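Local coordinates for uncharacterized peroxidase-related protein (Silicibacter sp., PDB 2PFX), which is probably a peroxidase-related oxidoreductase of the carboxymuconolactone decarboxylase family, with a CXXC motif likely to serve in thiol redox chemistry, at the interface of chains A and B and the interface of chains A and C. Residues are numbered along the deposited sequence; one frame, centred on the assembly and turned at random. Chains: chain A/B/C, Uncharacterized peroxidase-related protein.

Contacts 1 and 3 are two ends of one two-fold interface between chains A and B; the centres of their C-alpha atoms are about 31 Å apart. Contact 1 sets A:Arg156 and A:Trp159 of helix 155-178 against B:Leu13 and B:Phe46; contact 3 swaps the chains. Contact 2 joins chain A to chain C through helix 104-112 and the C-terminal 3-10 helix. Its C-alpha centre lies about 35 Å from that of contact 1 and 23 Å from that of contact 3. Chain A thus meets different neighbours through different surfaces. This would let two kinds of two-fold pairing build the six-chain deposited assembly, which may not be the biological one.

Contact 1: the interface of chains A and B. Residues chain A 156, 159; chain B 9, 11, 13, 43, 46, 174, 178.
A:Arg156 and A:Trp159 lie three residues apart on a regular helical backbone and face a more extended backbone stretch of chain B carrying B:Leu11 and B:Leu13. The indole of A:Trp159 stands at the centre. Its CG is anti to the backbone N (chi1 177°), which sends the ring away from its own helix and into chain B. B:Leu13 lies over one face of the indole, its CD1 methyl 3.6 Å from A:Trp159 CE3, although this leucine is poorly ordered. The rim of B:Phe46 points at the same face. The two rings meet edge-to-face with planes at 90°, and B:Phe46 CZ is 3.7 Å from A:Trp159 CD1. At the benzo end, B:Ala43 CB, also on this side, comes within 3.8 Å of A:Trp159 CH2. B:Val174 CG1 and B:Thr178 CG2 touch from the opposite side, the latter 3.9 Å from A:Trp159 CE3. The hydroxyl OG1 of B:Thr178 bonds back to B:Val174 O (2.7 Å), which probably fixes the rotation that turns CG2 to the indole. A:Arg156 uses its aliphatic part, with CD 3.5 Å from B:Phe46 CE2 at the ring rim. B:Leu13 CD2 sits over the centre of the B:Phe46 ring and backs it from within chain B. B:Thr9 OG1 accepts the backbone N-H of B:Leu11 and steadies this stretch. The site joins the start of helix 155-178 of chain A to the N-terminal loop, helix 39-44 and the end of helix 155-178 of chain B.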
loop_
_atom_site.group_PDB
_atom_site.type_symbol
_atom_site.label_atom_id
_atom_site.label_comp_id
_atom_site.label_asym_id
_atom_site.label_seq_id
_atom_site.Cartn_x
_atom_site.Cartn_y
_atom_site.Cartn_z
ATOM N N ARG A 156 11.425 18.459 24.184
ATOM C CA ARG A 156 12.613 18.773 23.397
ATOM C C ARG A 156 13.118 17.499 22.745
ATOM O O ARG A 156 13.567 17.491 21.613
ATOM C CB ARG A 156 13.650 19.426 24.300
ATOM C CG ARG A 156 15.022 19.580 23.708
ATOM C CD ARG A 156 15.169 20.395 22.414
ATOM N NE ARG A 156 16.374 19.796 21.791
ATOM C CZ ARG A 156 17.632 20.104 22.064
ATOM N NH1 ARG A 156 17.966 21.056 22.919
ATOM N NH2 ARG A 156 18.624 19.471 21.452
ATOM N N TRP A 159 11.034 16.650 19.725
ATOM C CA TRP A 159 11.455 17.525 18.633
ATOM C C TRP A 159 12.713 17.005 17.933
ATOM O O TRP A 159 12.848 16.974 16.705
ATOM C CB TRP A 159 11.736 18.933 19.149
ATOM C CG TRP A 159 12.234 19.865 18.090
ATOM C CD1 TRP A 159 13.515 20.225 17.814
ATOM C CD2 TRP A 159 11.409 20.565 17.131
ATOM N NE1 TRP A 159 13.554 21.108 16.754
ATOM C CE2 TRP A 159 12.265 21.325 16.325
ATOM C CE3 TRP A 159 10.036 20.611 16.899
ATOM C CZ2 TRP A 159 11.790 22.129 15.291
ATOM C CZ3 TRP A 159 9.544 21.407 15.878
ATOM C CH2 TRP A 159 10.436 22.155 15.092
ATOM N N THR B 9 3.511 24.764 17.601
ATOM C CA THR B 9 3.351 23.327 17.568
ATOM C C THR B 9 2.675 22.864 18.857
ATOM O O THR B 9 2.460 23.661 19.774
ATOM C CB THR B 9 4.654 22.522 17.451
ATOM O OG1 THR B 9 5.307 22.456 18.728
ATOM C CG2 THR B 9 5.606 23.179 16.459
ATOM N N LEU B 11 4.067 21.013 20.956
ATOM C CA LEU B 11 5.147 20.763 21.902
ATOM C C LEU B 11 5.394 21.991 22.765
ATOM O O LEU B 11 5.257 23.116 22.314
ATOM C CB LEU B 11 6.446 20.390 21.192
ATOM C CG LEU B 11 6.351 19.117 20.340
ATOM C CD1 LEU B 11 7.736 18.776 19.767
ATOM C CD2 LEU B 11 5.800 17.938 21.110
ATOM N N LEU B 13 7.883 24.043 23.775
ATOM C CA LEU B 13 9.215 24.421 23.343
ATOM C C LEU B 13 9.318 25.946 23.344
ATOM O O LEU B 13 9.442 26.580 22.297
ATOM C CB LEU B 13 9.449 23.904 21.932
ATOM C CG LEU B 13 9.975 22.515 21.637
ATOM C CD1 LEU B 13 9.892 22.244 20.133
ATOM C CD2 LEU B 13 11.399 22.367 22.130
ATOM N N ALA B 43 8.975 27.796 15.784
ATOM C CA ALA B 43 9.206 26.470 16.360
ATOM C C ALA B 43 10.685 26.167 16.503
ATOM O O ALA B 43 11.045 25.473 17.450
ATOM C CB ALA B 43 8.555 25.381 15.532
ATOM N N PHE B 46 13.515 28.289 19.495
ATOM C CA PHE B 46 13.975 28.064 20.868
ATOM C C PHE B 46 15.484 27.880 20.937
ATOM O O PHE B 46 16.116 27.931 21.999
ATOM C CB PHE B 46 13.279 26.844 21.500
ATOM C CG PHE B 46 13.756 25.529 20.916
ATOM C CD1 PHE B 46 13.224 25.089 19.714
ATOM C CD2 PHE B 46 14.700 24.743 21.545
ATOM C CE1 PHE B 46 13.650 23.897 19.166
ATOM C CE2 PHE B 46 15.153 23.551 20.994
ATOM C CZ PHE B 46 14.616 23.136 19.796
ATOM N N VAL B 174 8.314 16.645 10.082
ATOM C CA VAL B 174 8.465 17.425 11.308
ATOM C C VAL B 174 7.169 18.144 11.646
ATOM O O VAL B 174 6.684 18.243 12.778
ATOM C CB VAL B 174 9.600 18.446 11.145
ATOM C CG1 VAL B 174 9.691 19.350 12.376
ATOM C CG2 VAL B 174 10.943 17.767 10.901
ATOM N N THR B 178 4.713 17.000 14.885
ATOM C CA THR B 178 4.619 17.923 16.006
ATOM C C THR B 178 3.339 18.747 16.034
ATOM O O THR B 178 3.225 19.635 16.891
ATOM C CB THR B 178 5.832 18.875 16.044
ATOM O OG1 THR B 178 5.804 19.721 14.897
ATOM C CG2 THR B 178 7.153 18.106 16.030
#

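Contact 2: the interface of chains A and C. Residues chain A 87, 181, 184, 187; chain C 105, 108-109.
A:His187 and C:Gln105 make a broad contact, with the amide above one face of the imidazole and offset past its NE2 rim. Their planes are 22° apart, and A:His187 NE2 is 3.4 Å from the amide carbon CD of C:Gln105. The glutamine chain is extended beyond CG and crosses the histidine at about a right angle, but it is poorly ordered. A second, apolar contact is made by A:Phe87 and the selenomethionine C:Met109. C:Met109 CG lies above one face of the ring, by its CZ/CE1 rim, 3.4 Å from A:Phe87 CZ. A:Phe87 has CG anti to the backbone N (chi1 -175°), which directs the ring outward to chain C. The extended chain of C:Met109 runs on past the ring and brings its CE methyl 3.8 Å from CE of A:Met181, also a selenomethionine. Beside the glutamine, C:Glu108 slides past A:His187 in the opposite direction, its CG 3.9 Å from the ring ND1. Its carboxylate OE1 lies 4.7 Å from that ND1, near enough that it might favour a protonated imidazole. Further out, one turn of helix 104-112 positions the chain C residues. In chain A, A:Phe87 starts helix 87-101 and lies between the cysteines of the CFYC motif, while A:His187 comes from 3-10 helix 184-188. The interface therefore sits beside the probable redox site.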
loop_
_atom_site.group_PDB
_atom_site.type_symbol
_atom_site.label_atom_id
_atom_site.label_comp_id
_atom_site.label_asym_id
_atom_site.label_seq_id
_atom_site.Cartn_x
_atom_site.Cartn_y
_atom_site.Cartn_z
ATOM N N PHE A 87 20.323 2.450 0.081
ATOM C CA PHE A 87 21.639 1.816 0.110
ATOM C C PHE A 87 22.727 2.675 0.734
ATOM O O PHE A 87 23.450 2.159 1.593
ATOM C CB PHE A 87 22.048 1.420 -1.330
ATOM C CG PHE A 87 23.353 0.648 -1.415
ATOM C CD1 PHE A 87 23.595 -0.540 -0.760
ATOM C CD2 PHE A 87 24.387 1.171 -2.180
ATOM C CE1 PHE A 87 24.820 -1.174 -0.832
ATOM C CE2 PHE A 87 25.596 0.531 -2.276
ATOM C CZ PHE A 87 25.838 -0.658 -1.605
HETATM N N MSE A 181 26.609 6.725 -4.118
HETATM C CA MSE A 181 27.238 5.466 -3.718
HETATM C C MSE A 181 28.021 5.577 -2.434
HETATM O O MSE A 181 28.845 6.484 -2.265
HETATM C CB MSE A 181 28.154 5.029 -4.869
HETATM C CG MSE A 181 27.403 4.393 -6.023
HETATM SE SE MSE A 181 26.402 2.818 -5.561
HETATM C CE MSE A 181 28.017 1.802 -5.208
ATOM N N ALA A 184 33.461 2.542 -0.300
ATOM C CA ALA A 184 33.636 1.095 -0.188
ATOM C C ALA A 184 34.148 0.686 1.183
ATOM O O ALA A 184 33.887 -0.440 1.604
ATOM C CB ALA A 184 34.568 0.623 -1.296
ATOM N N HIS A 187 31.851 -1.007 4.345
ATOM C CA HIS A 187 31.218 -2.310 4.382
ATOM C C HIS A 187 31.912 -3.225 5.377
ATOM O O HIS A 187 31.248 -3.977 6.084
ATOM C CB HIS A 187 31.236 -2.969 2.994
ATOM C CG HIS A 187 30.406 -2.240 1.996
ATOM N ND1 HIS A 187 29.032 -2.293 1.993
ATOM C CD2 HIS A 187 30.753 -1.430 0.961
ATOM C CE1 HIS A 187 28.571 -1.564 0.996
ATOM N NE2 HIS A 187 29.584 -1.019 0.353
ATOM N N GLN C 105 30.210 -6.623 -1.006
ATOM C CA GLN C 105 29.280 -5.555 -1.370
ATOM C C GLN C 105 28.058 -6.044 -2.116
ATOM O O GLN C 105 26.967 -5.472 -2.003
ATOM C CB GLN C 105 30.049 -4.555 -2.223
ATOM C CG GLN C 105 29.423 -3.178 -2.334
ATOM C CD GLN C 105 30.497 -2.168 -2.728
ATOM O OE1 GLN C 105 31.677 -2.307 -2.390
ATOM N NE2 GLN C 105 30.037 -1.159 -3.457
ATOM N N GLU C 108 25.522 -6.990 0.312
ATOM C CA GLU C 108 24.943 -5.835 0.992
ATOM C C GLU C 108 23.947 -5.141 0.106
ATOM O O GLU C 108 22.872 -4.716 0.508
ATOM C CB GLU C 108 26.077 -4.896 1.393
ATOM C CG GLU C 108 26.998 -5.537 2.438
ATOM C CD GLU C 108 26.286 -5.784 3.753
ATOM O OE1 GLU C 108 25.990 -4.806 4.455
ATOM O OE2 GLU C 108 26.034 -6.949 4.093
HETATM N N MSE C 109 24.342 -5.049 -1.172
HETATM C CA MSE C 109 23.401 -4.433 -2.109
HETATM C C MSE C 109 22.093 -5.176 -2.197
HETATM O O MSE C 109 21.017 -4.576 -2.256
HETATM C CB MSE C 109 24.089 -4.359 -3.486
HETATM C CG MSE C 109 25.254 -3.351 -3.528
HETATM SE SE MSE C 109 26.118 -3.574 -5.253
HETATM C CE MSE C 109 26.688 -1.751 -5.310
#

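Contact 3: the interface of chains A and B. Residues chain A 13, 46, 50; chain B 155-156, 159-160.
B:Arg156 and A:Leu13 bury the most surface here, and B:Trp159 comes next. A:Leu13 fits against the side of helix 155-178. Its CD1 reaches B:Trp159 CB (3.5 Å) and its CD2 reaches B:Arg156 CB (3.8 Å), though the leucine is poorly ordered. B:Trp159 also receives the rim of A:Phe46 on one indole face. The planes stand at 87°, and A:Phe46 CZ is 3.6 Å from B:Trp159 CD1. B:Arg156 bends at chi2 (58°), which carries its CD past the A:Phe46 rim at 3.5 Å from CE2. Beyond the bend, the guanidinium is held by B:Asp160. B:Arg156 NE makes a 2.8 Å salt bridge to B:Asp160 OD1, close to the guanidinium plane and on the syn side of the carboxylate, but tilted out of the carboxylate plane. A:Lys50 lies over one guanidinium face, with CE 3.6 Å from B:Arg156 NH2. Its side-chain amine NZ reaches a water at 3.0 Å, and this water in turn meets B:Asp160 OD1 at 2.8 Å. The carboxylate probably offsets the two neighbouring positive charges. With an alanine in place of B:Arg156, B:Asp160 would probably lose its salt-bridge mate, and a gap would be likely to open between the A:Phe46 rim and A:Lys50. The site sets the first turns of helix 155-178 of chain B against the N-terminal loop of chain A, the turn holding A:Phe46 and the start of helix 48-63.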
loop_
_atom_site.group_PDB
_atom_site.type_symbol
_atom_site.label_atom_id
_atom_site.label_comp_id
_atom_site.label_asym_id
_atom_site.label_seq_id
_atom_site.Cartn_x
_atom_site.Cartn_y
_atom_site.Cartn_z
ATOM N N LEU A 13 28.144 16.109 -11.913
ATOM C CA LEU A 13 28.148 17.327 -11.128
ATOM C C LEU A 13 29.572 17.522 -10.585
ATOM O O LEU A 13 29.748 17.267 -9.387
ATOM C CB LEU A 13 27.097 17.335 -10.021
ATOM C CG LEU A 13 25.842 18.174 -10.273
ATOM C CD1 LEU A 13 24.830 18.017 -9.156
ATOM C CD2 LEU A 13 26.166 19.658 -10.433
ATOM N N PHE A 46 30.401 20.497 -4.986
ATOM C CA PHE A 46 30.481 21.360 -6.160
ATOM C C PHE A 46 30.128 22.803 -5.843
ATOM O O PHE A 46 30.421 23.729 -6.606
ATOM C CB PHE A 46 29.570 20.845 -7.289
ATOM C CG PHE A 46 28.084 21.013 -7.035
ATOM C CD1 PHE A 46 27.420 20.038 -6.303
ATOM C CD2 PHE A 46 27.376 22.095 -7.520
ATOM C CE1 PHE A 46 26.069 20.165 -6.058
ATOM C CE2 PHE A 46 26.022 22.233 -7.262
ATOM C CZ PHE A 46 25.374 21.261 -6.522
ATOM N N LYS A 50 26.215 25.090 -0.515
ATOM C CA LYS A 50 25.378 23.921 -0.336
ATOM C C LYS A 50 25.992 22.956 0.656
ATOM O O LYS A 50 25.317 22.409 1.528
ATOM C CB LYS A 50 25.153 23.266 -1.702
ATOM C CG LYS A 50 24.358 24.173 -2.651
ATOM C CD LYS A 50 23.783 23.412 -3.830
ATOM C CE LYS A 50 22.979 24.346 -4.734
ATOM N NZ LYS A 50 21.683 24.749 -4.114
ATOM N N ASP B 155 21.937 18.070 -15.108
ATOM C CA ASP B 155 22.161 17.272 -13.908
ATOM C C ASP B 155 22.180 18.167 -12.678
ATOM O O ASP B 155 21.706 17.704 -11.641
ATOM C CB ASP B 155 23.462 16.473 -14.023
ATOM C CG ASP B 155 23.289 15.210 -14.840
ATOM O OD1 ASP B 155 22.221 15.104 -15.495
ATOM O OD2 ASP B 155 24.214 14.360 -14.818
ATOM N N ARG B 156 22.669 19.394 -12.780
ATOM C CA ARG B 156 22.539 20.303 -11.647
ATOM C C ARG B 156 21.060 20.535 -11.345
ATOM O O ARG B 156 20.629 20.610 -10.191
ATOM C CB ARG B 156 23.256 21.619 -11.923
ATOM C CG ARG B 156 22.984 22.737 -10.971
ATOM C CD ARG B 156 23.314 22.463 -9.499
ATOM N NE ARG B 156 22.439 23.392 -8.756
ATOM C CZ ARG B 156 22.668 24.686 -8.585
ATOM N NH1 ARG B 156 23.765 25.261 -9.057
ATOM N NH2 ARG B 156 21.805 25.446 -7.923
ATOM N N TRP B 159 19.683 17.512 -9.478
ATOM C CA TRP B 159 20.141 17.653 -8.102
ATOM C C TRP B 159 19.252 18.588 -7.284
ATOM O O TRP B 159 18.895 18.270 -6.151
ATOM C CB TRP B 159 21.556 18.215 -8.064
ATOM C CG TRP B 159 22.106 18.391 -6.668
ATOM C CD1 TRP B 159 22.222 19.526 -5.948
ATOM C CD2 TRP B 159 22.614 17.332 -5.845
ATOM N NE1 TRP B 159 22.780 19.248 -4.716
ATOM C CE2 TRP B 159 23.025 17.912 -4.633
ATOM C CE3 TRP B 159 22.757 15.956 -6.035
ATOM C CZ2 TRP B 159 23.569 17.146 -3.609
ATOM C CZ3 TRP B 159 23.298 15.205 -5.013
ATOM C CH2 TRP B 159 23.698 15.804 -3.816
ATOM N N ASP B 160 18.946 19.743 -7.857
ATOM C CA ASP B 160 18.078 20.719 -7.232
ATOM C C ASP B 160 16.676 20.170 -7.014
ATOM O O ASP B 160 16.116 20.337 -5.929
ATOM C CB ASP B 160 18.021 21.991 -8.089
ATOM C CG ASP B 160 19.268 22.851 -8.049
ATOM O OD1 ASP B 160 20.209 22.509 -7.310
ATOM O OD2 ASP B 160 19.350 23.886 -8.765
HETATM O O HOH W 1 19.865 22.396 -4.573
#